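Local atomic coordinates of AAR187Cp (Eremothecium gossypii, PDB entry 3ZIL), a protein that probably regulates the establishment of sister-chromatid cohesion, acting on cohesin as a Wap1-family protein. Residues A[44-49]-A[88-93]; A[48-51]-A[55-58]; A[58-63]-A[92-97]; A[83-88]-A[137-142]. All coordinates share one frame; numbering follows the deposited sequence.

Contact 1. Residues A[44-49]-A[88-93]; sequences LRLCLD and CFIADK
Cys47 is the bump of this interface, and the hollow that takes it lies between the neighbouring side chains Phe89 and Ile90. The two CA atoms nearest across the contact, those of Cys47 and Ile90, are 6.9 Å apart, and the short helical segments run at 35° to each other. Cys47 CB sits 3.6 Å from Phe89 CD2. The sulfur lies at the edge of the same ring, 5.0 Å from Cys47 SG to the Phe89 centroid and 77° off the ring normal, which identifies a cysteine sulfur-aromatic contact. It fits the notch between the two side chains, with Cys47 SG also 3.7 Å from Ile90 CD1 and nearly as close to Ile90 CG1. Phe89 carries CG anti to its backbone N (chi1 169°), a setting that sends the ring across to helix 44-49; there Phe89 CE2 comes within 3.6 Å of Cys47 O, approaching obliquely. Lys93 CB, one turn on, covers part of a face of the Phe89 ring from 3.8 Å above its plane. Leu46 adds a looser flank, its CD2 4.4 Å from Ile90 CD1. Without the ring, as with an alanine here, a gap would probably open beside the Cys47 CB and sulfur, leaving Ile90 as their main wall from helix 88-93. All four touching residues are buried. Helix 54-72 closes the Leu46-Ile90 side through Cys72, whereas Leu142, just past helix 129-141, packs on Phe89, and helix 147-158 borders helix 81-93 at Cys88 and Asp92.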
loop_
_atom_site.group_PDB
_atom_site.type_symbol
_atom_site.label_atom_id
_atom_site.label_comp_id
_atom_site.label_asym_id
_atom_site.label_seq_id
_atom_site.Cartn_x
_atom_site.Cartn_y
_atom_site.Cartn_z
ATOM N N LEU A 44 -22.661 -3.813 22.259
ATOM C CA LEU A 44 -21.541 -4.016 23.191
ATOM C C LEU A 44 -21.606 -5.326 23.955
ATOM O O LEU A 44 -20.622 -6.122 24.055
ATOM C CB LEU A 44 -21.401 -2.816 24.151
ATOM C CG LEU A 44 -20.354 -2.917 25.299
ATOM C CD1 LEU A 44 -18.982 -3.120 24.603
ATOM C CD2 LEU A 44 -20.326 -1.690 26.208
ATOM N N ARG A 45 -22.781 -5.591 24.488
ATOM C CA ARG A 45 -23.018 -6.750 25.241
ATOM C C ARG A 45 -22.893 -7.993 24.348
ATOM O O ARG A 45 -22.366 -9.029 24.777
ATOM C CB ARG A 45 -24.386 -6.580 25.890
ATOM C CG ARG A 45 -24.954 -7.856 26.499
ATOM C CD ARG A 45 -26.168 -7.445 27.385
ATOM N NE ARG A 45 -26.589 -8.606 28.128
ATOM C CZ ARG A 45 -27.731 -8.741 28.782
ATOM N NH1 ARG A 45 -28.627 -7.758 28.804
ATOM N NH2 ARG A 45 -27.983 -9.909 29.399
ATOM N N LEU A 46 -23.307 -7.889 23.079
ATOM C CA LEU A 46 -23.146 -9.006 22.136
ATOM C C LEU A 46 -21.668 -9.353 21.832
ATOM O O LEU A 46 -21.274 -10.567 21.826
ATOM C CB LEU A 46 -23.880 -8.683 20.845
ATOM C CG LEU A 46 -23.644 -9.577 19.624
ATOM C CD1 LEU A 46 -24.131 -10.980 19.953
ATOM C CD2 LEU A 46 -24.219 -8.982 18.302
ATOM N N CYS A 47 -20.887 -8.298 21.573
ATOM C CA CYS A 47 -19.462 -8.419 21.207
ATOM C C CYS A 47 -18.781 -9.067 22.397
ATOM O O CYS A 47 -17.970 -9.989 22.256
ATOM C CB CYS A 47 -18.841 -7.051 20.895
ATOM S SG CYS A 47 -19.536 -6.372 19.343
ATOM N N LEU A 48 -19.134 -8.595 23.582
ATOM C CA LEU A 48 -18.426 -9.075 24.797
ATOM C C LEU A 48 -18.735 -10.579 25.105
ATOM O O LEU A 48 -17.830 -11.363 25.376
ATOM C CB LEU A 48 -18.650 -8.132 25.958
ATOM C CG LEU A 48 -17.700 -8.292 27.169
ATOM C CD1 LEU A 48 -16.206 -8.090 26.881
ATOM C CD2 LEU A 48 -18.131 -7.278 28.200
ATOM N N ASP A 49 -19.991 -10.994 24.943
ATOM C CA ASP A 49 -20.372 -12.416 24.957
ATOM C C ASP A 49 -19.605 -13.255 23.913
ATOM O O ASP A 49 -19.096 -14.363 24.204
ATOM C CB ASP A 49 -21.884 -12.528 24.751
ATOM C CG ASP A 49 -22.674 -11.936 25.924
ATOM O OD1 ASP A 49 -22.077 -11.610 26.959
ATOM O OD2 ASP A 49 -23.890 -11.773 25.832
ATOM N N CYS A 88 -16.715 -3.258 13.446
ATOM C CA CYS A 88 -15.469 -3.855 12.849
ATOM C C CYS A 88 -15.105 -5.225 13.558
ATOM O O CYS A 88 -14.725 -6.158 12.886
ATOM C CB CYS A 88 -14.293 -2.924 13.011
ATOM S SG CYS A 88 -14.329 -1.385 12.082
ATOM N N PHE A 89 -15.201 -5.316 14.890
ATOM C CA PHE A 89 -15.052 -6.602 15.602
ATOM C C PHE A 89 -16.006 -7.734 15.085
ATOM O O PHE A 89 -15.542 -8.814 14.751
ATOM C CB PHE A 89 -15.140 -6.409 17.142
ATOM C CG PHE A 89 -15.249 -7.695 17.889
ATOM C CD1 PHE A 89 -14.128 -8.525 18.059
ATOM C CD2 PHE A 89 -16.488 -8.141 18.338
ATOM C CE1 PHE A 89 -14.231 -9.733 18.729
ATOM C CE2 PHE A 89 -16.594 -9.373 18.984
ATOM C CZ PHE A 89 -15.464 -10.169 19.178
ATOM N N ILE A 90 -17.314 -7.446 14.933
ATOM C CA ILE A 90 -18.260 -8.357 14.376
ATOM C C ILE A 90 -17.807 -8.863 12.991
ATOM O O ILE A 90 -17.818 -10.101 12.728
ATOM C CB ILE A 90 -19.671 -7.710 14.307
ATOM C CG1 ILE A 90 -20.159 -7.458 15.724
ATOM C CG2 ILE A 90 -20.618 -8.538 13.414
ATOM C CD1 ILE A 90 -20.191 -8.731 16.548
ATOM N N ALA A 91 -17.467 -7.947 12.091
ATOM C CA ALA A 91 -17.039 -8.364 10.747
ATOM C C ALA A 91 -15.845 -9.303 10.847
ATOM O O ALA A 91 -15.766 -10.307 10.136
ATOM C CB ALA A 91 -16.645 -7.173 9.891
ATOM N N ASP A 92 -14.893 -8.940 11.691
ATOM C CA ASP A 92 -13.734 -9.799 11.936
ATOM C C ASP A 92 -14.029 -11.119 12.708
ATOM O O ASP A 92 -13.378 -12.096 12.452
ATOM C CB ASP A 92 -12.668 -8.992 12.632
ATOM C CG ASP A 92 -11.301 -9.683 12.700
ATOM O OD1 ASP A 92 -10.937 -10.401 11.729
ATOM O OD2 ASP A 92 -10.577 -9.420 13.746
ATOM N N LYS A 93 -15.002 -11.149 13.612
ATOM C CA LYS A 93 -15.205 -12.297 14.498
ATOM C C LYS A 93 -16.071 -13.319 13.777
ATOM O O LYS A 93 -15.849 -14.504 13.954
ATOM C CB LYS A 93 -15.930 -11.856 15.784
ATOM C CG LYS A 93 -15.920 -12.900 16.888
ATOM C CD LYS A 93 -14.518 -13.402 17.236
ATOM C CE LYS A 93 -14.656 -14.761 17.901
ATOM N NZ LYS A 93 -13.592 -14.861 18.919
#

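Contact 2. Residues A[48-51]-A[55-58]; sequences LDMM and DLCQ
Met50 and Cys57 both set their first torsions with the side chain anti to the carbonyl carbon (chi1 -71° and -65°), while in Leu56 the chain leaves opposite the backbone N (chi1 161°); these settings direct Met50 CG, Cys57 SG and the Leu56 CD2 branch into one cluster, to which the helix itself brings Met50 CB. The CA atoms of Met50 and Cys57 are only 5.6 Å apart, close because just three residues separate the segments. Leu56 does the reaching with its CD2 branch. Leu56 CD2 lies 3.3 Å from Asp49 CB, touching the aliphatic base of the aspartate and not its carboxylate, and it comes 3.6 Å from Met50 N. Leu56 CD2 also meets Met50 CG at 3.9 Å, the two side chains crossing at about a right angle. Cys57 SG lies against the root of Met50, 3.6 Å from Met50 CB and 3.3 Å from Met50 O. Beyond CG the methionine bends at chi3, and Met50 CE curls back to 4.0 Å from Cys57 SG. At the junction, Asn53 OD1 accepts a hydrogen bond from Leu56 N. The chemistry is therefore that of methyl, methylene and sulfur surfaces laid against each other and against helix backbone: the pairs between the segments include no charged or hydrogen-bonded one, and van der Waals contact joins the helices at this corner, with Asp49 at its partly exposed border.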
loop_
_atom_site.group_PDB
_atom_site.type_symbol
_atom_site.label_atom_id
_atom_site.label_comp_id
_atom_site.label_asym_id
_atom_site.label_seq_id
_atom_site.Cartn_x
_atom_site.Cartn_y
_atom_site.Cartn_z
ATOM N N LEU A 48 -19.134 -8.595 23.582
ATOM C CA LEU A 48 -18.426 -9.075 24.797
ATOM C C LEU A 48 -18.735 -10.579 25.105
ATOM O O LEU A 48 -17.830 -11.363 25.376
ATOM C CB LEU A 48 -18.650 -8.132 25.958
ATOM C CG LEU A 48 -17.700 -8.292 27.169
ATOM C CD1 LEU A 48 -16.206 -8.090 26.881
ATOM C CD2 LEU A 48 -18.131 -7.278 28.200
ATOM N N ASP A 49 -19.991 -10.994 24.943
ATOM C CA ASP A 49 -20.372 -12.416 24.957
ATOM C C ASP A 49 -19.605 -13.255 23.913
ATOM O O ASP A 49 -19.096 -14.363 24.204
ATOM C CB ASP A 49 -21.884 -12.528 24.751
ATOM C CG ASP A 49 -22.674 -11.936 25.924
ATOM O OD1 ASP A 49 -22.077 -11.610 26.959
ATOM O OD2 ASP A 49 -23.890 -11.773 25.832
ATOM N N MET A 50 -19.527 -12.744 22.694
ATOM C CA MET A 50 -18.907 -13.475 21.577
ATOM C C MET A 50 -17.441 -13.578 21.846
ATOM O O MET A 50 -16.869 -14.632 21.682
ATOM C CB MET A 50 -19.083 -12.696 20.257
ATOM C CG MET A 50 -20.511 -12.718 19.762
ATOM S SD MET A 50 -20.833 -11.705 18.296
ATOM C CE MET A 50 -19.901 -12.740 17.196
ATOM N N MET A 51 -16.835 -12.474 22.264
ATOM C CA MET A 51 -15.429 -12.454 22.706
ATOM C C MET A 51 -15.216 -13.474 23.827
ATOM O O MET A 51 -14.223 -14.153 23.799
ATOM C CB MET A 51 -14.966 -11.049 23.155
ATOM C CG MET A 51 -13.484 -11.015 23.506
ATOM S SD MET A 51 -12.397 -11.143 22.030
ATOM C CE MET A 51 -12.331 -9.419 21.502
ATOM N N ASP A 55 -18.503 -20.806 21.726
ATOM C CA ASP A 55 -19.703 -21.625 21.474
ATOM C C ASP A 55 -20.877 -20.740 20.957
ATOM O O ASP A 55 -21.613 -21.117 20.059
ATOM C CB ASP A 55 -20.049 -22.387 22.765
ATOM C CG ASP A 55 -21.062 -23.466 22.562
ATOM O OD1 ASP A 55 -20.959 -24.201 21.576
ATOM O OD2 ASP A 55 -21.969 -23.616 23.414
ATOM N N LEU A 56 -21.030 -19.554 21.521
ATOM C CA LEU A 56 -22.057 -18.590 21.035
ATOM C C LEU A 56 -21.727 -18.195 19.575
ATOM O O LEU A 56 -22.597 -18.157 18.703
ATOM C CB LEU A 56 -22.129 -17.356 21.990
ATOM C CG LEU A 56 -22.771 -16.039 21.497
ATOM C CD1 LEU A 56 -24.261 -16.286 21.246
ATOM C CD2 LEU A 56 -22.521 -14.804 22.397
ATOM N N CYS A 57 -20.447 -17.969 19.316
ATOM C CA CYS A 57 -19.983 -17.642 17.981
ATOM C C CYS A 57 -20.308 -18.747 16.970
ATOM O O CYS A 57 -20.760 -18.455 15.888
ATOM C CB CYS A 57 -18.491 -17.298 17.946
ATOM S SG CYS A 57 -17.992 -15.805 18.855
ATOM N N GLN A 58 -20.075 -20.004 17.318
ATOM C CA GLN A 58 -20.357 -21.140 16.436
ATOM C C GLN A 58 -21.846 -21.221 16.149
ATOM O O GLN A 58 -22.284 -21.278 14.988
ATOM C CB GLN A 58 -19.821 -22.438 17.060
ATOM C CG GLN A 58 -18.328 -22.664 16.829
ATOM C CD GLN A 58 -17.696 -23.591 17.885
ATOM O OE1 GLN A 58 -17.481 -23.198 19.042
ATOM N NE2 GLN A 58 -17.389 -24.828 17.485
#

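Contact 3. Residues A[58-63]-A[92-97]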
loop_
_atom_site.group_PDB
_atom_site.type_symbol
_atom_site.label_atom_id
_atom_site.label_comp_id
_atom_site.label_asym_id
_atom_site.label_seq_id
_atom_site.Cartn_x
_atom_site.Cartn_y
_atom_site.Cartn_z
ATOM N N GLN A 58 -20.075 -20.004 17.318
ATOM C CA GLN A 58 -20.357 -21.140 16.436
ATOM C C GLN A 58 -21.846 -21.221 16.149
ATOM O O GLN A 58 -22.284 -21.278 14.988
ATOM C CB GLN A 58 -19.821 -22.438 17.060
ATOM C CG GLN A 58 -18.328 -22.664 16.829
ATOM C CD GLN A 58 -17.696 -23.591 17.885
ATOM O OE1 GLN A 58 -17.481 -23.198 19.042
ATOM N NE2 GLN A 58 -17.389 -24.828 17.485
ATOM N N TYR A 59 -22.622 -21.097 17.219
ATOM C CA TYR A 59 -24.066 -21.027 17.128
ATOM C C TYR A 59 -24.547 -19.956 16.118
ATOM O O TYR A 59 -25.300 -20.253 15.165
ATOM C CB TYR A 59 -24.686 -20.815 18.516
ATOM C CG TYR A 59 -26.176 -20.681 18.409
ATOM C CD1 TYR A 59 -26.737 -19.432 18.190
ATOM C CD2 TYR A 59 -27.032 -21.808 18.458
ATOM C CE1 TYR A 59 -28.093 -19.269 18.035
ATOM C CE2 TYR A 59 -28.424 -21.659 18.319
ATOM C CZ TYR A 59 -28.935 -20.361 18.086
ATOM O OH TYR A 59 -30.271 -20.061 17.930
ATOM N N ILE A 60 -24.136 -18.704 16.323
ATOM C CA ILE A 60 -24.468 -17.620 15.365
ATOM C C ILE A 60 -24.132 -18.034 13.942
ATOM O O ILE A 60 -24.937 -17.900 12.981
ATOM C CB ILE A 60 -23.760 -16.292 15.757
ATOM C CG1 ILE A 60 -24.319 -15.763 17.083
ATOM C CG2 ILE A 60 -23.871 -15.258 14.631
ATOM C CD1 ILE A 60 -23.401 -14.701 17.748
ATOM N N VAL A 61 -22.944 -18.574 13.755
ATOM C CA VAL A 61 -22.497 -18.710 12.374
ATOM C C VAL A 61 -23.291 -19.855 11.754
ATOM O O VAL A 61 -23.728 -19.754 10.588
ATOM C CB VAL A 61 -20.953 -18.904 12.336
ATOM C CG1 VAL A 61 -20.502 -19.573 11.051
ATOM C CG2 VAL A 61 -20.275 -17.558 12.520
ATOM N N LYS A 62 -23.567 -20.921 12.538
ATOM C CA LYS A 62 -24.316 -22.056 11.934
ATOM C C LYS A 62 -25.756 -21.795 11.664
ATOM O O LYS A 62 -26.319 -22.420 10.784
ATOM C CB LYS A 62 -24.299 -23.325 12.815
ATOM C CG LYS A 62 -22.911 -23.894 13.065
ATOM C CD LYS A 62 -22.941 -25.141 13.962
ATOM C CE LYS A 62 -23.574 -26.323 13.230
ATOM N NZ LYS A 62 -22.865 -27.624 13.450
ATOM N N TYR A 63 -26.387 -20.986 12.507
ATOM C CA TYR A 63 -27.820 -20.948 12.557
ATOM C C TYR A 63 -28.422 -19.585 12.459
ATOM O O TYR A 63 -29.578 -19.517 12.081
ATOM C CB TYR A 63 -28.365 -21.513 13.861
ATOM C CG TYR A 63 -27.982 -22.921 14.105
ATOM C CD1 TYR A 63 -28.320 -23.930 13.198
ATOM C CD2 TYR A 63 -27.291 -23.267 15.276
ATOM C CE1 TYR A 63 -27.949 -25.242 13.431
ATOM C CE2 TYR A 63 -26.957 -24.555 15.544
ATOM C CZ TYR A 63 -27.299 -25.528 14.625
ATOM O OH TYR A 63 -26.939 -26.792 14.901
ATOM N N ASP A 92 -14.893 -8.940 11.691
ATOM C CA ASP A 92 -13.734 -9.799 11.936
ATOM C C ASP A 92 -14.029 -11.119 12.708
ATOM O O ASP A 92 -13.378 -12.096 12.452
ATOM C CB ASP A 92 -12.668 -8.992 12.632
ATOM C CG ASP A 92 -11.301 -9.683 12.700
ATOM O OD1 ASP A 92 -10.937 -10.401 11.729
ATOM O OD2 ASP A 92 -10.577 -9.420 13.746
ATOM N N LYS A 93 -15.002 -11.149 13.612
ATOM C CA LYS A 93 -15.205 -12.297 14.498
ATOM C C LYS A 93 -16.071 -13.319 13.777
ATOM O O LYS A 93 -15.849 -14.504 13.954
ATOM C CB LYS A 93 -15.930 -11.856 15.784
ATOM C CG LYS A 93 -15.920 -12.900 16.888
ATOM C CD LYS A 93 -14.518 -13.402 17.236
ATOM C CE LYS A 93 -14.656 -14.761 17.901
ATOM N NZ LYS A 93 -13.592 -14.861 18.919
ATOM N N ILE A 94 -17.010 -12.874 12.922
ATOM C CA ILE A 94 -17.920 -13.812 12.220
ATOM C C ILE A 94 -18.107 -13.279 10.850
ATOM O O ILE A 94 -19.211 -12.772 10.492
ATOM C CB ILE A 94 -19.314 -13.933 12.906
ATOM C CG1 ILE A 94 -19.893 -12.509 13.175
ATOM C CG2 ILE A 94 -19.199 -14.815 14.187
ATOM C CD1 ILE A 94 -21.405 -12.483 13.542
ATOM N N PRO A 95 -17.028 -13.347 10.068
ATOM C CA PRO A 95 -17.034 -12.824 8.721
ATOM C C PRO A 95 -17.984 -13.655 7.838
ATOM O O PRO A 95 -18.091 -14.883 8.013
ATOM C CB PRO A 95 -15.550 -13.046 8.264
ATOM C CG PRO A 95 -15.051 -14.182 9.131
ATOM C CD PRO A 95 -15.688 -13.833 10.470
ATOM N N LEU A 96 -18.675 -13.018 6.900
ATOM C CA LEU A 96 -19.418 -13.776 5.868
ATOM C C LEU A 96 -18.416 -14.345 4.857
ATOM O O LEU A 96 -17.244 -13.920 4.848
ATOM C CB LEU A 96 -20.378 -12.849 5.090
ATOM C CG LEU A 96 -21.351 -12.019 5.926
ATOM C CD1 LEU A 96 -21.977 -10.946 5.051
ATOM C CD2 LEU A 96 -22.394 -12.976 6.512
ATOM N N LEU A 97 -18.856 -15.298 4.004
ATOM C CA LEU A 97 -17.981 -15.790 2.950
ATOM C C LEU A 97 -17.596 -14.629 2.073
ATOM O O LEU A 97 -18.392 -13.662 1.994
ATOM C CB LEU A 97 -18.743 -16.792 2.083
ATOM C CG LEU A 97 -19.433 -17.987 2.726
ATOM C CD1 LEU A 97 -20.534 -18.549 1.769
ATOM C CD2 LEU A 97 -18.340 -18.977 3.106
#
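Ile94 faces Val61 and Ile60 across this contact, and following it outward from CB accounts for every pair that touches. Ile94 CB itself lies 3.8 Å from Val61 CG2. The CG2 branch, anti to the carbonyl carbon, goes on to meet the same valine methyl, with Ile94 CG2 only 3.4 Å from Val61 CG2, which is tighter than usual van der Waals contact; here the two side chains slide past one another in opposite directions. The other branch starts at CG1, which stands between the backbone N and the carbonyl carbon (chi1 50°), a crowded position that turns this branch away from Val61. CG1 continues outstretched (chi2 166°), so that the terminal Ile94 CD1 arrives 3.9 Å from Ile60 CG2, and there the side chains cross at about a right angle. One forked side chain thus serves two successive residues of helix 58-63, one methyl for each. The backbone turns here: Ile94 is the first residue to abandon helical angles after helix 81-93, and its CA stands 6.7 Å from the CA of Val61. Ile94 O is held by a hydrogen bond from His65 NE2, farther along helix 54-72, and Met50 of helix 36-52 packs against both isoleucines. Val61 is exposed, whereas Ile60 and Ile94 are buried, which puts the contact at the margin of the core. In the all-helical Wap1 domain, the turn that follows helix 81-93 is thereby packed on the side of helix 54-72.

Contact 4. Residues A[83-88]-A[137-142]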
loop_
_atom_site.group_PDB
_atom_site.type_symbol
_atom_site.label_atom_id
_atom_site.label_comp_id
_atom_site.label_asym_id
_atom_site.label_seq_id
_atom_site.Cartn_x
_atom_site.Cartn_y
_atom_site.Cartn_z
ATOM N N THR A 83 -19.724 2.559 18.092
ATOM C CA THR A 83 -20.546 1.601 17.376
ATOM C C THR A 83 -19.738 1.019 16.209
ATOM O O THR A 83 -19.762 -0.189 15.969
ATOM C CB THR A 83 -21.827 2.284 16.921
ATOM O OG1 THR A 83 -22.588 2.611 18.095
ATOM C CG2 THR A 83 -22.675 1.406 16.050
ATOM N N SER A 84 -19.039 1.898 15.505
ATOM C CA SER A 84 -18.191 1.512 14.328
ATOM C C SER A 84 -17.066 0.508 14.674
ATOM O O SER A 84 -16.797 -0.463 13.937
ATOM C CB SER A 84 -17.648 2.830 13.770
ATOM O OG SER A 84 -18.683 3.445 13.043
ATOM N N LEU A 85 -16.435 0.743 15.825
ATOM C CA LEU A 85 -15.509 -0.191 16.405
ATOM C C LEU A 85 -16.092 -1.580 16.698
ATOM O O LEU A 85 -15.490 -2.605 16.352
ATOM C CB LEU A 85 -14.897 0.373 17.663
ATOM C CG LEU A 85 -13.675 -0.484 18.107
ATOM C CD1 LEU A 85 -12.529 -0.477 17.077
ATOM C CD2 LEU A 85 -13.165 -0.044 19.493
ATOM N N LEU A 86 -17.246 -1.613 17.377
ATOM C CA LEU A 86 -17.947 -2.842 17.623
ATOM C C LEU A 86 -18.276 -3.546 16.305
ATOM O O LEU A 86 -18.219 -4.760 16.237
ATOM C CB LEU A 86 -19.263 -2.529 18.382
ATOM C CG LEU A 86 -19.121 -1.776 19.699
ATOM C CD1 LEU A 86 -20.469 -1.439 20.410
ATOM C CD2 LEU A 86 -18.153 -2.511 20.618
ATOM N N GLN A 87 -18.683 -2.776 15.276
ATOM C CA GLN A 87 -19.084 -3.359 14.031
ATOM C C GLN A 87 -17.861 -3.928 13.350
ATOM O O GLN A 87 -18.012 -4.947 12.685
ATOM C CB GLN A 87 -19.756 -2.342 13.067
ATOM C CG GLN A 87 -21.151 -1.951 13.585
ATOM C CD GLN A 87 -21.729 -0.770 12.850
ATOM O OE1 GLN A 87 -21.132 0.304 12.815
ATOM N NE2 GLN A 87 -22.963 -0.927 12.354
ATOM N N CYS A 88 -16.715 -3.258 13.446
ATOM C CA CYS A 88 -15.469 -3.855 12.849
ATOM C C CYS A 88 -15.105 -5.225 13.558
ATOM O O CYS A 88 -14.725 -6.158 12.886
ATOM C CB CYS A 88 -14.293 -2.924 13.011
ATOM S SG CYS A 88 -14.329 -1.385 12.082
ATOM N N ASP A 137 -13.331 -3.580 29.368
ATOM C CA ASP A 137 -13.060 -5.006 29.343
ATOM C C ASP A 137 -12.930 -5.510 27.864
ATOM O O ASP A 137 -11.943 -6.210 27.475
ATOM C CB ASP A 137 -14.173 -5.654 30.137
ATOM C CG ASP A 137 -14.221 -7.171 30.040
ATOM O OD1 ASP A 137 -13.387 -7.833 29.381
ATOM O OD2 ASP A 137 -15.166 -7.718 30.654
ATOM N N LEU A 138 -13.899 -5.136 27.020
ATOM C CA LEU A 138 -13.765 -5.454 25.582
ATOM C C LEU A 138 -12.493 -4.931 24.903
ATOM O O LEU A 138 -11.822 -5.702 24.199
ATOM C CB LEU A 138 -15.016 -5.036 24.792
ATOM C CG LEU A 138 -14.988 -5.498 23.314
ATOM C CD1 LEU A 138 -15.162 -7.029 23.151
ATOM C CD2 LEU A 138 -16.082 -4.721 22.602
ATOM N N LEU A 139 -12.202 -3.638 25.091
ATOM C CA LEU A 139 -11.025 -2.986 24.580
ATOM C C LEU A 139 -9.720 -3.716 24.900
ATOM O O LEU A 139 -8.891 -3.893 24.008
ATOM C CB LEU A 139 -10.943 -1.534 25.105
ATOM C CG LEU A 139 -11.040 -0.265 24.273
ATOM C CD1 LEU A 139 -12.027 -0.309 23.130
ATOM C CD2 LEU A 139 -11.277 0.949 25.197
ATOM N N ARG A 140 -9.525 -4.106 26.161
ATOM C CA ARG A 140 -8.409 -5.013 26.547
ATOM C C ARG A 140 -8.346 -6.311 25.748
ATOM O O ARG A 140 -7.291 -6.869 25.602
ATOM C CB ARG A 140 -8.363 -5.300 28.089
ATOM C CG ARG A 140 -8.117 -4.021 28.911
ATOM C CD ARG A 140 -7.979 -4.246 30.412
ATOM N NE ARG A 140 -9.113 -4.919 31.054
ATOM C CZ ARG A 140 -10.085 -4.289 31.739
ATOM N NH1 ARG A 140 -10.066 -2.968 31.864
ATOM N NH2 ARG A 140 -11.081 -4.969 32.314
ATOM N N LYS A 141 -9.451 -6.787 25.202
ATOM C CA LYS A 141 -9.407 -8.002 24.391
ATOM C C LYS A 141 -9.345 -7.845 22.862
ATOM O O LYS A 141 -9.119 -8.819 22.177
ATOM C CB LYS A 141 -10.619 -8.875 24.746
ATOM C CG LYS A 141 -10.441 -9.681 26.024
ATOM C CD LYS A 141 -11.775 -9.918 26.734
ATOM C CE LYS A 141 -11.503 -10.509 28.126
ATOM N NZ LYS A 141 -12.787 -10.576 28.841
ATOM N N LEU A 142 -9.659 -6.655 22.322
ATOM C CA LEU A 142 -9.822 -6.498 20.849
ATOM C C LEU A 142 -8.459 -6.521 20.197
ATOM O O LEU A 142 -7.476 -6.087 20.797
ATOM C CB LEU A 142 -10.419 -5.129 20.561
ATOM C CG LEU A 142 -11.946 -5.099 20.783
ATOM C CD1 LEU A 142 -12.358 -3.654 20.762
ATOM C CD2 LEU A 142 -12.682 -5.961 19.704
#
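Leu86 and Leu138 are the residues whose CA atoms come nearest, yet these stand 9.4 Å apart, so helices 83-88 and 137-141, which run in broadly the same direction, meet through leucine branches and not through their backbones. Leu86 CD2 touches Leu138 CD2 at 3.6 Å, the two side chains crossing obliquely. Leu85 works with one methyl against two partners. Its chi1 of -167° swings the chain to the side away from the backbone N and brings Leu85 CD2 to a point 3.8 Å from Leu139 CD1 and 3.9 Å from Leu142 CD1. The approaches differ: Leu139 crosses Leu85 at about a right angle, whereas Leu142 meets it tip to tip. Leu139 is partly exposed and has an unusual first torsion of -114°, away from the staggered positions, so its exact pose carries less weight. Leu142 has already left helical geometry (psi 147°), which means that the start of the following loop, as well as the helix, contributes to the seam. Around the far side of that helix end, Lys141 NZ makes a salt bridge to Asp137 OD1, 2.9 Å long and directed at the syn lone pair; Asn52 OD1 also binds this NZ, tying the end of helix 129-141 to that of helix 36-52. Thr147 and Tyr150 of helix 147-158 lie against Leu85, and Met43 of helix 36-52 against Leu86. The result is a leucine seam between helices 81-93 and 129-141, part of the hydrophobic core of the all-helical Wap1 domain.

Overall arrangement
Contact 1 joins helices 36-52 and 81-93, and contact 2 joins helices 36-52 and 54-72. Contact 3 sets the turn that follows helix 81-93 against helix 54-72, and contact 4 adds helix 129-141 to helix 81-93. The centre of contact 1 lies about 7 Å from that of contact 4 and about 11 Å from that of contact 3; the centres of contacts 3 and 4 are about 17 Å apart. Along the chain, contact 2 closes locally, while contacts 1 and 4 interleave. Met50 bridges contacts 1, 2 and 3, with Met50 SD 3.5 Å from Ile90 CD1 and Met50 CE 3.7 Å from Ile94 CG2. The four therefore form one continuous core, well to one side of the centre of this elongated Wap1 domain.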